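Local coordinates for primase X domain-containing protein (Sulfolobus solfataricus, PDB 4WYH), which serves as a noncatalytic subunit of an archaeal eukaryotic-type primase, where it is needed for efficient primer synthesis, at residues Tyr53-Tyr58 / Gln72-Phe77; Val60-Val65 / Leu103-Leu108. All coordinates share one frame; numbering follows the deposited sequence.

Contact 1. Residues Tyr53-Tyr58 / Gln72-Phe77; sequences YVASRY and QTLKEF
Leu74 turns its CG to lie anti to its own carbonyl carbon (chi1 -65°) and stretches CD1 away from CA (chi2 171°). Both methyls then reach the turn of Ala55 and Ser56. The contact joins helix 47-63 to helix 67-78 in the core of this small all-helical domain. The backbones come closest where Ser56 CA and Leu74 CA stand 7.2 Å apart. Ala55 and Ser56 are small, and Leu74 fills the space between the helices with its two methyls. Leu74 CD2 rests against the Ala55 methyl, with 3.8 Å between CD2 and Ala55 CB. The same CD2 lies 4.0 Å from the backbone N of Ser56, so it meets the helix surface itself. The other branch, CD1, comes to 4.1 Å from Ser56 CB. It touches the carbon of this serine, since the hydroxyl is turned elsewhere. With chi1 at 62°, Ser56 OG sits between its backbone N and carbonyl carbon and bonds back to Ile51 O in its own helix. The hydroxyl is thus buried but satisfied, and the interface is apolar. Helix 88-101 closes the region from another side: Ile95 packs on Leu74, while Val94 and Val98 pack on Ser56. With an alanine in place of Leu74, both methyls that meet Ala55 CB and Ser56 CB are gone, which would probably open a gap between the two helices. Phe77, one turn further along helix 67-78, packs its ring with Phe50 and against Leu39 of helix 33-41. Away from the contact, Gln72 NE2 donates to Glu76 OE2 over 3.1 Å, with the acceptor nearly in the amide plane of Gln72 but the donor well above the carboxylate plane of Glu76.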
loop_
_atom_site.group_PDB
_atom_site.type_symbol
_atom_site.label_atom_id
_atom_site.label_comp_id
_atom_site.label_asym_id
_atom_site.label_seq_id
_atom_site.Cartn_x
_atom_site.Cartn_y
_atom_site.Cartn_z
ATOM N N TYR A 53 -0.035 -5.376 2.743
ATOM C CA TYR A 53 1.304 -5.788 3.201
ATOM C C TYR A 53 2.256 -4.656 3.357
ATOM O O TYR A 53 3.256 -4.789 4.097
ATOM C CB TYR A 53 1.902 -6.976 2.320
ATOM C CG TYR A 53 1.086 -8.254 2.379
ATOM C CD1 TYR A 53 1.067 -9.012 3.508
ATOM C CD2 TYR A 53 0.311 -8.692 1.294
ATOM C CE1 TYR A 53 0.287 -10.150 3.579
ATOM C CE2 TYR A 53 -0.492 -9.803 1.359
ATOM C CZ TYR A 53 -0.521 -10.523 2.516
ATOM O OH TYR A 53 -1.251 -11.665 2.618
ATOM N N VAL A 54 1.978 -3.530 2.692
ATOM C CA VAL A 54 2.907 -2.456 2.640
ATOM C C VAL A 54 2.288 -1.110 3.046
ATOM O O VAL A 54 2.664 -0.545 4.070
ATOM C CB VAL A 54 3.583 -2.379 1.240
ATOM C CG1 VAL A 54 4.597 -1.272 1.219
ATOM C CG2 VAL A 54 4.153 -3.737 0.841
ATOM N N ALA A 55 1.370 -0.582 2.256
ATOM C CA ALA A 55 0.997 0.803 2.411
ATOM C C ALA A 55 0.272 1.078 3.714
ATOM O O ALA A 55 0.581 2.049 4.397
ATOM C CB ALA A 55 0.167 1.241 1.235
ATOM N N SER A 56 -0.673 0.240 4.083
ATOM C CA SER A 56 -1.415 0.465 5.328
ATOM C C SER A 56 -0.450 0.494 6.543
ATOM O O SER A 56 -0.548 1.382 7.356
ATOM C CB SER A 56 -2.501 -0.614 5.579
ATOM O OG SER A 56 -1.928 -1.892 5.721
ATOM N N ARG A 57 0.472 -0.468 6.593
ATOM C CA ARG A 57 1.451 -0.572 7.669
ATOM C C ARG A 57 2.409 0.612 7.693
ATOM O O ARG A 57 2.723 1.115 8.732
ATOM C CB ARG A 57 2.244 -1.827 7.467
ATOM C CG ARG A 57 1.390 -3.093 7.311
ATOM C CD ARG A 57 2.280 -4.297 7.263
ATOM N NE ARG A 57 1.543 -5.507 7.114
ATOM C CZ ARG A 57 2.075 -6.706 7.205
ATOM N NH1 ARG A 57 3.384 -6.846 7.447
ATOM N NH2 ARG A 57 1.307 -7.776 7.011
ATOM N N TYR A 58 2.868 1.061 6.532
ATOM C CA TYR A 58 3.677 2.262 6.481
ATOM C C TYR A 58 2.963 3.487 7.047
ATOM O O TYR A 58 3.463 4.215 7.913
ATOM C CB TYR A 58 4.078 2.504 5.054
ATOM C CG TYR A 58 4.695 3.860 4.787
ATOM C CD1 TYR A 58 5.910 4.188 5.323
ATOM C CD2 TYR A 58 3.999 4.846 4.021
ATOM C CE1 TYR A 58 6.473 5.463 5.101
ATOM C CE2 TYR A 58 4.535 6.123 3.802
ATOM C CZ TYR A 58 5.775 6.393 4.305
ATOM O OH TYR A 58 6.394 7.561 4.109
ATOM N N GLN A 72 -8.353 7.561 3.503
ATOM C CA GLN A 72 -8.501 8.358 2.298
ATOM C C GLN A 72 -7.325 8.117 1.412
ATOM O O GLN A 72 -7.480 7.933 0.244
ATOM C CB GLN A 72 -8.625 9.852 2.666
ATOM C CG GLN A 72 -8.742 10.732 1.444
ATOM C CD GLN A 72 -9.898 10.359 0.532
ATOM O OE1 GLN A 72 -10.988 10.007 1.004
ATOM N NE2 GLN A 72 -9.682 10.445 -0.786
ATOM N N THR A 73 -6.127 8.077 1.969
ATOM C CA THR A 73 -4.916 7.832 1.203
ATOM C C THR A 73 -4.924 6.484 0.446
ATOM O O THR A 73 -4.548 6.402 -0.746
ATOM C CB THR A 73 -3.723 7.852 2.170
ATOM O OG1 THR A 73 -3.683 9.148 2.796
ATOM C CG2 THR A 73 -2.435 7.592 1.395
ATOM N N LEU A 74 -5.371 5.442 1.161
ATOM C CA LEU A 74 -5.453 4.098 0.601
ATOM C C LEU A 74 -6.499 4.013 -0.493
ATOM O O LEU A 74 -6.288 3.362 -1.527
ATOM C CB LEU A 74 -5.727 3.089 1.732
ATOM C CG LEU A 74 -4.602 2.973 2.743
ATOM C CD1 LEU A 74 -4.972 2.146 3.942
ATOM C CD2 LEU A 74 -3.379 2.420 2.036
ATOM N N LYS A 75 -7.661 4.625 -0.253
ATOM C CA LYS A 75 -8.730 4.617 -1.261
ATOM C C LYS A 75 -8.371 5.396 -2.556
ATOM O O LYS A 75 -8.557 4.878 -3.664
ATOM C CB LYS A 75 -10.043 5.138 -0.640
ATOM C CG LYS A 75 -11.237 4.772 -1.452
ATOM C CD LYS A 75 -12.336 5.804 -1.259
ATOM C CE LYS A 75 -13.245 5.448 -0.115
ATOM N NZ LYS A 75 -14.432 6.349 -0.179
ATOM N N GLU A 76 -7.778 6.564 -2.386
ATOM C CA GLU A 76 -7.236 7.396 -3.487
ATOM C C GLU A 76 -6.202 6.675 -4.297
ATOM O O GLU A 76 -6.292 6.724 -5.502
ATOM C CB GLU A 76 -6.503 8.589 -2.956
ATOM C CG GLU A 76 -7.289 9.787 -2.885
ATOM C CD GLU A 76 -6.558 10.839 -2.095
ATOM O OE1 GLU A 76 -5.447 10.644 -1.490
ATOM O OE2 GLU A 76 -7.184 11.844 -2.041
ATOM N N PHE A 77 -5.259 6.001 -3.658
ATOM C CA PHE A 77 -4.330 5.099 -4.325
ATOM C C PHE A 77 -5.021 4.007 -5.127
ATOM O O PHE A 77 -4.726 3.838 -6.320
ATOM C CB PHE A 77 -3.411 4.425 -3.290
ATOM C CG PHE A 77 -2.727 3.212 -3.813
ATOM C CD1 PHE A 77 -1.706 3.345 -4.734
ATOM C CD2 PHE A 77 -3.102 1.908 -3.393
ATOM C CE1 PHE A 77 -1.068 2.212 -5.223
ATOM C CE2 PHE A 77 -2.433 0.784 -3.882
ATOM C CZ PHE A 77 -1.440 0.945 -4.799
#

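Contact 2. Residues Val60-Val65 / Leu103-Leu108; sequences VNVKGV and LLPWSL
Asn61 gives a hydrogen bond from ND2 to the backbone O of Leu103, at a donor-acceptor distance of 2.7 Å. The bond is fairly straight, with 161° at the hydrogen. Leu103 O lies close to the amide plane of Asn61. On the acceptor side the donor comes in bent, at a C=O...N angle of 132°, and tilted out of the carbonyl plane. The side chain gets there because Asn61 CG sits beside its backbone N (chi1 -69°), so that the amide faces the neighbouring loop. ND2 also passes 3.2 Å from Leu103 N, but both are donors and do not bond. The CB of Leu103 points away from the helix, so it is the backbone of this residue that Asn61 holds. The second contact is apolar. Val62 CG2 meets the ring of Pro105 at its CD, 3.9 Å away. This methyl lies anti to the Val62 carbonyl carbon and beside the backbone N, which turns it to the proline. The two side chains cross at a slant. Tyr32 touches both Val62 and Pro105 and so borders this small patch. The contact brings the last turn of helix 47-63 against the loop that links helix 88-101 to helix 108-114. From Leu103 to Ser107 this loop is extended, with backbone angles like those of polyproline II. Asn61 ND2 gives a second hydrogen bond to Val98 O, near the end of helix 88-101, so one amide group grips both that helix and the loop just after it. Farther along the loop, the Trp106 ring stacks with Tyr53, and Ser107 is the N-cap of helix 108-114, its OG bonded to Arg110 N.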
loop_
_atom_site.group_PDB
_atom_site.type_symbol
_atom_site.label_atom_id
_atom_site.label_comp_id
_atom_site.label_asym_id
_atom_site.label_seq_id
_atom_site.Cartn_x
_atom_site.Cartn_y
_atom_site.Cartn_z
ATOM N N VAL A 60 0.285 3.807 8.946
ATOM C CA VAL A 60 -0.130 3.721 10.328
ATOM C C VAL A 60 1.054 3.615 11.315
ATOM O O VAL A 60 1.108 4.326 12.358
ATOM C CB VAL A 60 -1.106 2.536 10.476
ATOM C CG1 VAL A 60 -1.421 2.252 11.932
ATOM C CG2 VAL A 60 -2.382 2.824 9.659
ATOM N N ASN A 61 2.005 2.755 11.002
ATOM C CA ASN A 61 2.997 2.358 11.998
ATOM C C ASN A 61 4.323 3.028 11.852
ATOM O O ASN A 61 5.075 3.135 12.837
ATOM C CB ASN A 61 3.141 0.832 12.010
ATOM C CG ASN A 61 1.903 0.162 12.566
ATOM O OD1 ASN A 61 1.134 0.737 13.372
ATOM N ND2 ASN A 61 1.653 -1.046 12.072
ATOM N N VAL A 62 4.593 3.527 10.659
ATOM C CA VAL A 62 5.840 4.265 10.384
ATOM C C VAL A 62 5.595 5.779 10.308
ATOM O O VAL A 62 6.230 6.531 10.996
ATOM C CB VAL A 62 6.520 3.797 9.104
ATOM C CG1 VAL A 62 7.880 4.478 8.976
ATOM C CG2 VAL A 62 6.709 2.280 9.099
ATOM N N LYS A 63 4.684 6.208 9.449
ATOM C CA LYS A 63 4.317 7.619 9.378
ATOM C C LYS A 63 3.446 8.100 10.514
ATOM O O LYS A 63 3.465 9.259 10.879
ATOM C CB LYS A 63 3.656 7.869 8.035
ATOM C CG LYS A 63 4.522 8.530 7.033
ATOM C CD LYS A 63 6.029 8.173 7.142
ATOM C CE LYS A 63 6.845 9.323 7.766
ATOM N NZ LYS A 63 8.267 9.130 7.513
ATOM N N GLY A 64 2.693 7.188 11.104
ATOM C CA GLY A 64 1.876 7.465 12.260
ATOM C C GLY A 64 0.705 8.361 11.948
ATOM O O GLY A 64 0.289 9.113 12.804
ATOM N N VAL A 65 0.131 8.260 10.754
ATOM C CA VAL A 65 -1.059 9.038 10.435
ATOM C C VAL A 65 -2.229 8.298 11.086
ATOM O O VAL A 65 -2.098 7.103 11.377
ATOM C CB VAL A 65 -1.291 9.187 8.901
ATOM C CG1 VAL A 65 -0.089 9.779 8.195
ATOM C CG2 VAL A 65 -1.676 7.866 8.294
ATOM N N LEU A 103 2.275 -4.114 12.694
ATOM C CA LEU A 103 2.948 -4.780 11.592
ATOM C C LEU A 103 3.695 -3.808 10.758
ATOM O O LEU A 103 3.245 -2.680 10.561
ATOM C CB LEU A 103 1.968 -5.566 10.739
ATOM C CG LEU A 103 1.078 -6.626 11.365
ATOM C CD1 LEU A 103 0.293 -7.391 10.330
ATOM C CD2 LEU A 103 1.815 -7.564 12.270
ATOM N N LEU A 104 4.887 -4.240 10.326
ATOM C CA LEU A 104 5.776 -3.453 9.505
ATOM C C LEU A 104 5.655 -3.715 8.000
ATOM O O LEU A 104 5.489 -4.842 7.572
ATOM C CB LEU A 104 7.211 -3.762 9.861
ATOM C CG LEU A 104 7.594 -3.479 11.298
ATOM C CD1 LEU A 104 8.885 -4.245 11.632
ATOM C CD2 LEU A 104 7.790 -1.998 11.472
ATOM N N PRO A 105 5.759 -2.653 7.186
ATOM C CA PRO A 105 5.596 -2.863 5.738
ATOM C C PRO A 105 6.621 -3.874 5.231
ATOM O O PRO A 105 7.741 -3.885 5.713
ATOM C CB PRO A 105 5.830 -1.482 5.164
ATOM C CG PRO A 105 6.696 -0.809 6.153
ATOM C CD PRO A 105 6.181 -1.278 7.478
ATOM N N TRP A 106 6.243 -4.778 4.328
ATOM C CA TRP A 106 7.248 -5.626 3.664
ATOM C C TRP A 106 8.348 -4.784 2.946
ATOM O O TRP A 106 8.092 -3.757 2.303
ATOM C CB TRP A 106 6.550 -6.463 2.625
ATOM C CG TRP A 106 5.782 -7.620 3.083
ATOM C CD1 TRP A 106 5.349 -7.917 4.372
ATOM C CD2 TRP A 106 5.317 -8.668 2.251
ATOM N NE1 TRP A 106 4.699 -9.086 4.368
ATOM C CE2 TRP A 106 4.623 -9.576 3.081
ATOM C CE3 TRP A 106 5.385 -8.917 0.882
ATOM C CZ2 TRP A 106 3.996 -10.723 2.578
ATOM C CZ3 TRP A 106 4.804 -10.064 0.398
ATOM C CH2 TRP A 106 4.112 -10.949 1.250
ATOM N N SER A 107 9.602 -5.177 3.120
ATOM C CA SER A 107 10.693 -4.554 2.429
ATOM C C SER A 107 10.623 -4.830 0.931
ATOM O O SER A 107 9.982 -5.704 0.518
ATOM C CB SER A 107 12.031 -5.063 3.004
ATOM O OG SER A 107 12.212 -6.427 2.722
ATOM N N LEU A 108 11.341 -4.063 0.147
ATOM C CA LEU A 108 11.504 -4.380 -1.248
ATOM C C LEU A 108 12.112 -5.729 -1.409
ATOM O O LEU A 108 11.751 -6.451 -2.302
ATOM C CB LEU A 108 12.362 -3.322 -1.934
ATOM C CG LEU A 108 11.584 -2.044 -2.113
ATOM C CD1 LEU A 108 12.497 -0.851 -2.087
ATOM C CD2 LEU A 108 10.826 -2.111 -3.401
#

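How the contacts relate
Following the chain, helix 47-63 carries 53-58, the first segment of contact 1, and then the start of 60-65, the first segment of contact 2. The chain turns back into helix 67-78, where 72-77 closes the shorter loop through contact 1. It continues through helix 88-101 to 103-108, where contact 2 closes the longer loop. The segments alternate, so the two loops cross. Both contacts fasten helix 47-63, its middle to helix 67-78 and its C-terminal part to the loop after helix 88-101. They also touch directly: Arg57 NH1 is 2.9 Å from Leu104 O, probably a hydrogen bond, and Val54 O packs against Pro105 CB.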